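Local coordinates for protein molybdopterin synthase catalytic subunit (Helicobacter pylori, PDB 3RPF) that probably converts precursor Z into molybdopterin by adding two sulfur atoms, supplied by its partner MoaD, to form the dithiolene group, at residues N29-V37 against K99-Y108; A11-Y21 against Q89-M97. All blocks are in the same frame, centred on the assembly; numbering follows the deposited sequence. Where two conformers were deposited one is given.

Overall arrangement
From the N terminus the chain passes through 11-21, the start of helix 14-27, and then 29-37, most of strand 32-39. It goes on through strand 48-53, helix 55-71 and strands 74-82 and 84-86 before 89-97 returns along helix 14-27 and closes the loop of contact 2. Directly afterwards 99-108 begins helix 101-118 and closes contact 1 against 29-37. The segments alternate along the chain, so the two loops cross. Strands 32-39 and 90-98 are antiparallel neighbours in one mixed sheet: contact 2 lays helix 14-27 on one face, contact 1 lays helix 101-118 on the other. Ser96 OG of contact 2 hydrogen-bonds to Ala104 O of contact 1, tying strand 90-98 to helix 101-118.

Contact 1: N29-V37 against K99-Y108; sequences NFGAFCVFV and KNRKNALELY. With SO4 (sulfate ion), chain E.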
# COMPACT_ATOMS: atom_id res chain seq x y z
N ASN A 29 18.33 -3.63 -4.10
CA ASN A 29 18.50 -2.19 -4.26
C ASN A 29 17.19 -1.50 -4.66
O ASN A 29 17.19 -0.58 -5.48
CB ASN A 29 19.59 -1.92 -5.31
CG ASN A 29 20.06 -0.47 -5.30
OD1 ASN A 29 20.16 0.17 -4.25
ND2 ASN A 29 20.36 0.05 -6.49
N PHE A 30 16.07 -1.94 -4.07
CA PHE A 30 14.77 -1.32 -4.31
C PHE A 30 14.55 -0.05 -3.51
O PHE A 30 15.10 0.10 -2.42
CB PHE A 30 13.64 -2.32 -3.98
CG PHE A 30 13.50 -3.44 -4.98
CD1 PHE A 30 14.09 -3.33 -6.24
CD2 PHE A 30 12.77 -4.58 -4.67
CE1 PHE A 30 13.96 -4.36 -7.17
CE2 PHE A 30 12.64 -5.61 -5.60
CZ PHE A 30 13.24 -5.50 -6.85
N GLY A 31 13.71 0.84 -4.02
CA GLY A 31 13.51 2.14 -3.38
C GLY A 31 12.08 2.32 -2.93
O GLY A 31 11.76 3.30 -2.24
N ALA A 32 11.20 1.40 -3.32
CA ALA A 32 9.77 1.49 -2.97
C ALA A 32 9.20 0.16 -2.52
O ALA A 32 9.37 -0.88 -3.19
CB ALA A 32 8.95 2.04 -4.14
N PHE A 33 8.48 0.19 -1.40
CA PHE A 33 8.08 -1.05 -0.73
C PHE A 33 6.64 -0.87 -0.24
O PHE A 33 6.40 -0.13 0.72
CB PHE A 33 9.07 -1.29 0.42
CG PHE A 33 8.83 -2.56 1.22
CD1 PHE A 33 9.30 -3.78 0.77
CD2 PHE A 33 8.19 -2.50 2.45
CE1 PHE A 33 9.11 -4.94 1.53
CE2 PHE A 33 8.01 -3.64 3.22
CZ PHE A 33 8.46 -4.86 2.75
N CYS A 34 5.68 -1.53 -0.92
CA CYS A 34 4.27 -1.44 -0.53
C CYS A 34 3.76 -2.75 0.06
O CYS A 34 3.90 -3.81 -0.56
CB CYS A 34 3.41 -1.14 -1.74
SG CYS A 34 4.07 0.10 -2.85
N VAL A 35 3.13 -2.67 1.23
CA VAL A 35 2.63 -3.85 1.93
C VAL A 35 1.15 -3.68 2.23
O VAL A 35 0.68 -2.58 2.54
CB VAL A 35 3.36 -4.05 3.26
CG1 VAL A 35 2.66 -5.11 4.09
CG2 VAL A 35 4.81 -4.41 3.03
N PHE A 36 0.42 -4.78 2.11
CA PHE A 36 -0.94 -4.85 2.61
C PHE A 36 -1.06 -6.04 3.55
O PHE A 36 -0.56 -7.13 3.25
CB PHE A 36 -1.96 -5.01 1.49
CG PHE A 36 -3.38 -5.03 1.99
CD1 PHE A 36 -4.08 -3.85 2.19
CD2 PHE A 36 -4.00 -6.23 2.29
CE1 PHE A 36 -5.38 -3.86 2.66
CE2 PHE A 36 -5.32 -6.25 2.77
CZ PHE A 36 -6.00 -5.07 2.95
N VAL A 37 -1.73 -5.84 4.67
CA VAL A 37 -1.97 -6.93 5.60
C VAL A 37 -3.46 -6.96 5.93
O VAL A 37 -4.02 -5.96 6.37
CB VAL A 37 -1.16 -6.76 6.90
CG1 VAL A 37 -1.49 -7.92 7.87
CG2 VAL A 37 0.33 -6.71 6.58
N LYS A 99 12.21 -0.68 -7.97
CA LYS A 99 13.08 0.46 -8.04
C LYS A 99 12.30 1.75 -7.81
O LYS A 99 12.70 2.56 -6.97
CB LYS A 99 13.80 0.47 -9.39
CG LYS A 99 14.62 1.71 -9.67
CD LYS A 99 15.51 1.49 -10.91
CE LYS A 99 15.86 2.80 -11.60
NZ LYS A 99 17.25 2.81 -12.13
N ASN A 100 11.20 1.92 -8.54
CA ASN A 100 10.42 3.16 -8.53
C ASN A 100 9.03 2.98 -7.92
O ASN A 100 8.43 1.91 -8.03
CB ASN A 100 10.28 3.71 -9.95
CG ASN A 100 11.60 4.21 -10.51
OD1 ASN A 100 12.19 3.58 -11.39
ND2 ASN A 100 12.07 5.34 -10.00
N ARG A 101 8.49 4.01 -7.28
CA ARG A 101 7.20 3.85 -6.61
C ARG A 101 6.03 3.72 -7.58
O ARG A 101 5.02 3.14 -7.26
CB ARG A 101 6.93 4.99 -5.63
CG ARG A 101 6.15 6.13 -6.26
CD ARG A 101 5.80 7.22 -5.24
NE ARG A 101 4.96 8.25 -5.85
CZ ARG A 101 5.43 9.21 -6.64
NH1 ARG A 101 4.60 10.12 -7.16
NH2 ARG A 101 6.73 9.27 -6.93
N LYS A 102 6.16 4.30 -8.77
CA LYS A 102 4.99 4.43 -9.63
C LYS A 102 4.40 3.08 -10.05
O LYS A 102 3.22 2.80 -9.79
CB LYS A 102 5.27 5.34 -10.83
CG LYS A 102 4.34 5.14 -12.02
CD LYS A 102 4.75 6.05 -13.19
CE LYS A 102 4.37 5.44 -14.54
NZ LYS A 102 5.28 4.32 -14.96
N ASN A 103 5.21 2.22 -10.66
CA ASN A 103 4.69 0.91 -11.06
C ASN A 103 4.35 0.04 -9.85
O ASN A 103 3.39 -0.73 -9.89
CB ASN A 103 5.68 0.15 -11.96
CG ASN A 103 5.97 0.88 -13.25
OD1 ASN A 103 5.25 1.80 -13.64
ND2 ASN A 103 7.04 0.47 -13.93
N ALA A 104 5.14 0.15 -8.79
CA ALA A 104 4.89 -0.66 -7.60
C ALA A 104 3.54 -0.33 -7.00
O ALA A 104 2.79 -1.23 -6.59
CB ALA A 104 5.99 -0.44 -6.57
N LEU A 105 3.22 0.95 -6.92
CA LEU A 105 1.94 1.37 -6.35
C LEU A 105 0.76 1.01 -7.26
O LEU A 105 -0.32 0.70 -6.78
CB LEU A 105 1.94 2.88 -6.09
CG LEU A 105 2.70 3.31 -4.84
CD1 LEU A 105 2.94 4.82 -4.85
CD2 LEU A 105 1.93 2.91 -3.62
N GLU A 106 0.97 1.07 -8.57
CA GLU A 106 -0.10 0.76 -9.51
C GLU A 106 -0.43 -0.73 -9.47
O GLU A 106 -1.60 -1.11 -9.40
CB GLU A 106 0.28 1.18 -10.94
N LEU A 107 0.59 -1.58 -9.50
CA LEU A 107 0.35 -3.02 -9.42
C LEU A 107 -0.32 -3.40 -8.10
O LEU A 107 -1.19 -4.27 -8.04
CB LEU A 107 1.65 -3.78 -9.58
CG LEU A 107 2.07 -3.96 -11.03
CD1 LEU A 107 3.57 -4.16 -11.12
CD2 LEU A 107 1.33 -5.15 -11.63
N TYR A 108 0.09 -2.73 -7.03
CA TYR A 108 -0.41 -3.02 -5.69
C TYR A 108 -1.92 -2.82 -5.65
O TYR A 108 -2.65 -3.72 -5.24
CB TYR A 108 0.28 -2.07 -4.73
CG TYR A 108 -0.16 -2.03 -3.28
CD1 TYR A 108 0.39 -2.90 -2.34
CD2 TYR A 108 -1.03 -1.05 -2.83
CE1 TYR A 108 0.02 -2.82 -0.99
CE2 TYR A 108 -1.39 -0.96 -1.50
CZ TYR A 108 -0.87 -1.82 -0.58
OH TYR A 108 -1.25 -1.67 0.75
S SO4 E . 10.32 7.23 -6.59
O1 SO4 E . 9.98 6.80 -7.95
O2 SO4 E . 10.68 6.08 -5.77
O3 SO4 E . 11.46 8.14 -6.68
O4 SO4 E . 9.19 7.91 -5.97
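Tyr108 reaches across to strand 32-37 and its OH donates a 2.8 Å hydrogen bond to Val35 O, arriving from above the carbonyl plane, 54° out of it. Over one face of the same ring lies Cys34 CB, 4.0 Å from the Tyr108 centroid, a CH-pi contact; Cys34 SG sits higher above that face and packs against Leu105 CD2 at 3.6 Å. With CG anti to the backbone N (chi1 174°), the Tyr108 ring extends toward the strand, and its OH also meets the edge of the Phe36 ring, near the ring plane. Nearer the helix start, small Ala32 allows a close approach, its CB 3.5 Å from Arg101 CA.

There a sulfate, probably from the crystallisation liquor, takes bonds from Asn100 ND2, Arg101 N and, at 3.0 Å to its O4, Arg101 NH2. Asn100 and Arg101 are predicted substrate-binding residues, so the anion may mark part of the pocket. Arg101 NH1 also forms a salt bridge with Glu113 of the second subunit.

Helix segment 101-108 runs nearly parallel to strand segment 32-37 (13°), whose other side chains, Phe33 and Val35, meet helix 14-27, while the strand's outer edge pairs with a strand of the second subunit.

Contact 2: A11-Y21 against Q89-M97; sequences ALDTRELLKAY and QSSFLCVSM
Leu93 and Val95 point from strand 90-97 toward helix 14-21, and Tyr21 lays one face of its ring on Val95. Val95 CG1 stands almost exactly above the middle of the Tyr21 ring, 3.8 Å from its centroid and 7° off the normal, a clear CH-pi contact. With CG anti to the backbone N (chi1 -179°), Leu93 sends its methyl CD1 toward Leu18 CG at 4.1 Å and Thr14 CB. Both residues suit a buried strand face, because their branched, apolar methyls pack against the helix's side chains without needing a polar partner. Leu12 joins from the entry turn, its CD1 3.4 Å from Phe92 N, and Thr14 CG2 presses against Ser90 CB at 3.3 Å, a tight fit.

Met97, present as selenomethionine, meets the Tyr21 ring more loosely, CE 4.4 Å from Tyr21 CD1. The side toward solvent is at Ala11, whose CB lies against Gln89; Gln89 OE1 is bonded to Leu86 N. Next to it the Leu12-Ser90 region is polar but buried: Leu12 N donates an almost straight 3.0 Å bond to Ser90 O, and one water bridges Leu12 O and Ser90 N. Asp13 turns away from the strand and caps the helix, OD1 accepting from Glu16 N. Thr14 OG1 bonds to Gln22 of the second subunit.

The chemistry thus divides in two: backbone bonds and water fix the register where the chain enters the helix, while apolar packing joins the rest of the helix to the sheet. On the strand's other face, Ser91 OG bonds to Gly74 of the Molybdopterin converting factor chain, consistent with a strand that also meets the sulfur carrier.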
# COMPACT_ATOMS: atom_id res chain seq x y z
N ALA A 11 -2.65 -18.75 11.15
CA ALA A 11 -2.29 -17.33 11.08
C ALA A 11 -0.90 -17.07 10.48
O ALA A 11 0.04 -17.83 10.68
CB ALA A 11 -2.38 -16.73 12.47
N LEU A 12 -0.77 -15.96 9.76
CA LEU A 12 0.51 -15.62 9.15
C LEU A 12 1.47 -15.06 10.20
O LEU A 12 1.03 -14.36 11.12
CB LEU A 12 0.31 -14.59 8.04
CG LEU A 12 -0.57 -15.02 6.87
CD1 LEU A 12 -0.67 -13.89 5.85
CD2 LEU A 12 -0.04 -16.28 6.21
N ASP A 13 2.76 -15.37 10.09
CA ASP A 13 3.74 -14.71 10.95
C ASP A 13 4.19 -13.45 10.23
O ASP A 13 5.21 -13.45 9.53
CB ASP A 13 4.93 -15.62 11.24
CG ASP A 13 5.91 -14.98 12.22
OD1 ASP A 13 5.82 -13.76 12.45
OD2 ASP A 13 6.76 -15.71 12.78
N THR A 14 3.42 -12.38 10.39
CA THR A 14 3.66 -11.17 9.62
C THR A 14 5.01 -10.56 9.94
O THR A 14 5.68 -10.03 9.07
CB THR A 14 2.56 -10.12 9.85
OG1 THR A 14 2.57 -9.73 11.23
CG2 THR A 14 1.21 -10.72 9.51
N ARG A 15 5.43 -10.63 11.20
CA ARG A 15 6.74 -10.12 11.57
C ARG A 15 7.81 -10.77 10.70
O ARG A 15 8.65 -10.09 10.10
CB ARG A 15 7.03 -10.41 13.04
CG ARG A 15 8.26 -9.69 13.58
CD ARG A 15 8.88 -10.49 14.71
NE ARG A 15 9.31 -11.79 14.22
CZ ARG A 15 10.54 -12.05 13.78
NH1 ARG A 15 11.45 -11.09 13.78
NH2 ARG A 15 10.85 -13.26 13.35
N GLU A 16 7.78 -12.10 10.62
CA GLU A 16 8.80 -12.85 9.90
C GLU A 16 8.74 -12.61 8.39
O GLU A 16 9.78 -12.46 7.74
CB GLU A 16 8.67 -14.34 10.21
CG GLU A 16 9.72 -15.20 9.57
CD GLU A 16 9.39 -16.68 9.69
OE1 GLU A 16 8.24 -17.06 9.37
OE2 GLU A 16 10.28 -17.45 10.09
N LEU A 17 7.53 -12.56 7.85
CA LEU A 17 7.34 -12.30 6.42
C LEU A 17 7.79 -10.89 6.04
O LEU A 17 8.45 -10.71 5.02
CB LEU A 17 5.87 -12.50 6.04
CG LEU A 17 5.31 -13.93 6.14
CD1 LEU A 17 3.79 -13.91 6.10
CD2 LEU A 17 5.87 -14.82 5.04
N LEU A 18 7.43 -9.89 6.84
CA LEU A 18 7.78 -8.50 6.54
C LEU A 18 9.29 -8.30 6.57
O LEU A 18 9.85 -7.59 5.73
CB LEU A 18 7.10 -7.55 7.52
CG LEU A 18 5.64 -7.22 7.22
CD1 LEU A 18 4.98 -6.55 8.40
CD2 LEU A 18 5.55 -6.34 6.00
N LYS A 19 9.95 -8.92 7.54
CA LYS A 19 11.40 -8.84 7.66
C LYS A 19 12.07 -9.43 6.43
O LYS A 19 12.96 -8.82 5.85
CB LYS A 19 11.87 -9.58 8.92
CG LYS A 19 13.37 -9.88 8.94
CD LYS A 19 13.67 -11.12 9.79
CE LYS A 19 15.17 -11.39 9.91
NZ LYS A 19 15.45 -12.71 10.57
N ALA A 20 11.63 -10.62 6.02
CA ALA A 20 12.22 -11.28 4.85
C ALA A 20 12.01 -10.46 3.60
O ALA A 20 12.91 -10.32 2.78
CB ALA A 20 11.64 -12.68 4.67
N TYR A 21 10.80 -9.92 3.44
CA TYR A 21 10.52 -9.14 2.24
C TYR A 21 11.41 -7.90 2.17
O TYR A 21 11.94 -7.57 1.10
CB TYR A 21 9.05 -8.74 2.21
CG TYR A 21 8.10 -9.87 1.90
CD1 TYR A 21 8.48 -10.93 1.07
CD2 TYR A 21 6.82 -9.89 2.44
CE1 TYR A 21 7.60 -11.97 0.78
CE2 TYR A 21 5.94 -10.92 2.16
CZ TYR A 21 6.33 -11.96 1.33
OH TYR A 21 5.44 -12.99 1.06
N GLN A 89 -5.39 -11.83 14.42
CA GLN A 89 -4.33 -12.47 13.63
C GLN A 89 -4.47 -12.15 12.14
O GLN A 89 -5.56 -11.82 11.67
CB GLN A 89 -4.33 -13.99 13.85
CG GLN A 89 -4.15 -14.40 15.30
CD GLN A 89 -3.89 -15.89 15.47
OE1 GLN A 89 -4.49 -16.73 14.79
NE2 GLN A 89 -2.98 -16.22 16.38
N SER A 90 -3.36 -12.25 11.41
CA SER A 90 -3.34 -11.90 9.99
C SER A 90 -3.60 -13.09 9.09
O SER A 90 -3.10 -14.19 9.33
CB SER A 90 -2.00 -11.24 9.62
OG SER A 90 -1.72 -10.16 10.50
N SER A 91 -4.37 -12.87 8.03
CA SER A 91 -4.77 -13.99 7.17
C SER A 91 -4.25 -13.82 5.75
O SER A 91 -4.30 -14.76 4.95
CB SER A 91 -6.29 -14.08 7.14
OG SER A 91 -6.85 -12.90 6.60
N PHE A 92 -3.75 -12.63 5.44
CA PHE A 92 -3.34 -12.35 4.07
C PHE A 92 -2.30 -11.23 4.13
O PHE A 92 -2.41 -10.32 4.95
CB PHE A 92 -4.57 -11.92 3.25
CG PHE A 92 -4.24 -11.27 1.92
CD1 PHE A 92 -3.48 -11.94 0.96
CD2 PHE A 92 -4.73 -10.00 1.61
CE1 PHE A 92 -3.19 -11.35 -0.26
CE2 PHE A 92 -4.46 -9.41 0.38
CZ PHE A 92 -3.68 -10.09 -0.57
N LEU A 93 -1.29 -11.33 3.28
CA LEU A 93 -0.24 -10.32 3.23
C LEU A 93 0.29 -10.30 1.83
O LEU A 93 0.48 -11.35 1.21
CB LEU A 93 0.89 -10.66 4.22
CG LEU A 93 2.04 -9.66 4.28
CD1 LEU A 93 2.57 -9.51 5.71
CD2 LEU A 93 3.15 -10.09 3.36
N CYS A 94 0.50 -9.10 1.29
CA CYS A 94 1.18 -9.03 0.02
C CYS A 94 2.10 -7.84 -0.06
O CYS A 94 1.95 -6.85 0.68
CB CYS A 94 0.19 -9.05 -1.14
SG CYS A 94 -0.87 -7.62 -1.23
N VAL A 95 3.09 -7.96 -0.94
CA VAL A 95 4.09 -6.91 -1.10
C VAL A 95 4.29 -6.67 -2.58
O VAL A 95 4.28 -7.61 -3.38
CB VAL A 95 5.43 -7.32 -0.47
CG1 VAL A 95 5.93 -8.63 -1.10
CG2 VAL A 95 6.46 -6.22 -0.62
N SER A 96 4.44 -5.40 -2.93
CA SER A 96 4.77 -4.99 -4.27
C SER A 96 5.93 -4.05 -4.06
O SER A 96 5.77 -3.04 -3.36
CB SER A 96 3.59 -4.23 -4.89
OG SER A 96 3.95 -3.67 -6.14
N MSE A 97 7.09 -4.38 -4.63
CA MSE A 97 8.27 -3.53 -4.39
C MSE A 97 9.10 -3.41 -5.65
O MSE A 97 9.07 -4.30 -6.51
CB MSE A 97 9.13 -4.11 -3.26
CG MSE A 97 9.44 -5.62 -3.44
SE MSE A 97 10.42 -6.43 -1.96
CE MSE A 97 9.82 -8.29 -2.12
O HOH W 1 -0.74 -13.15 12.74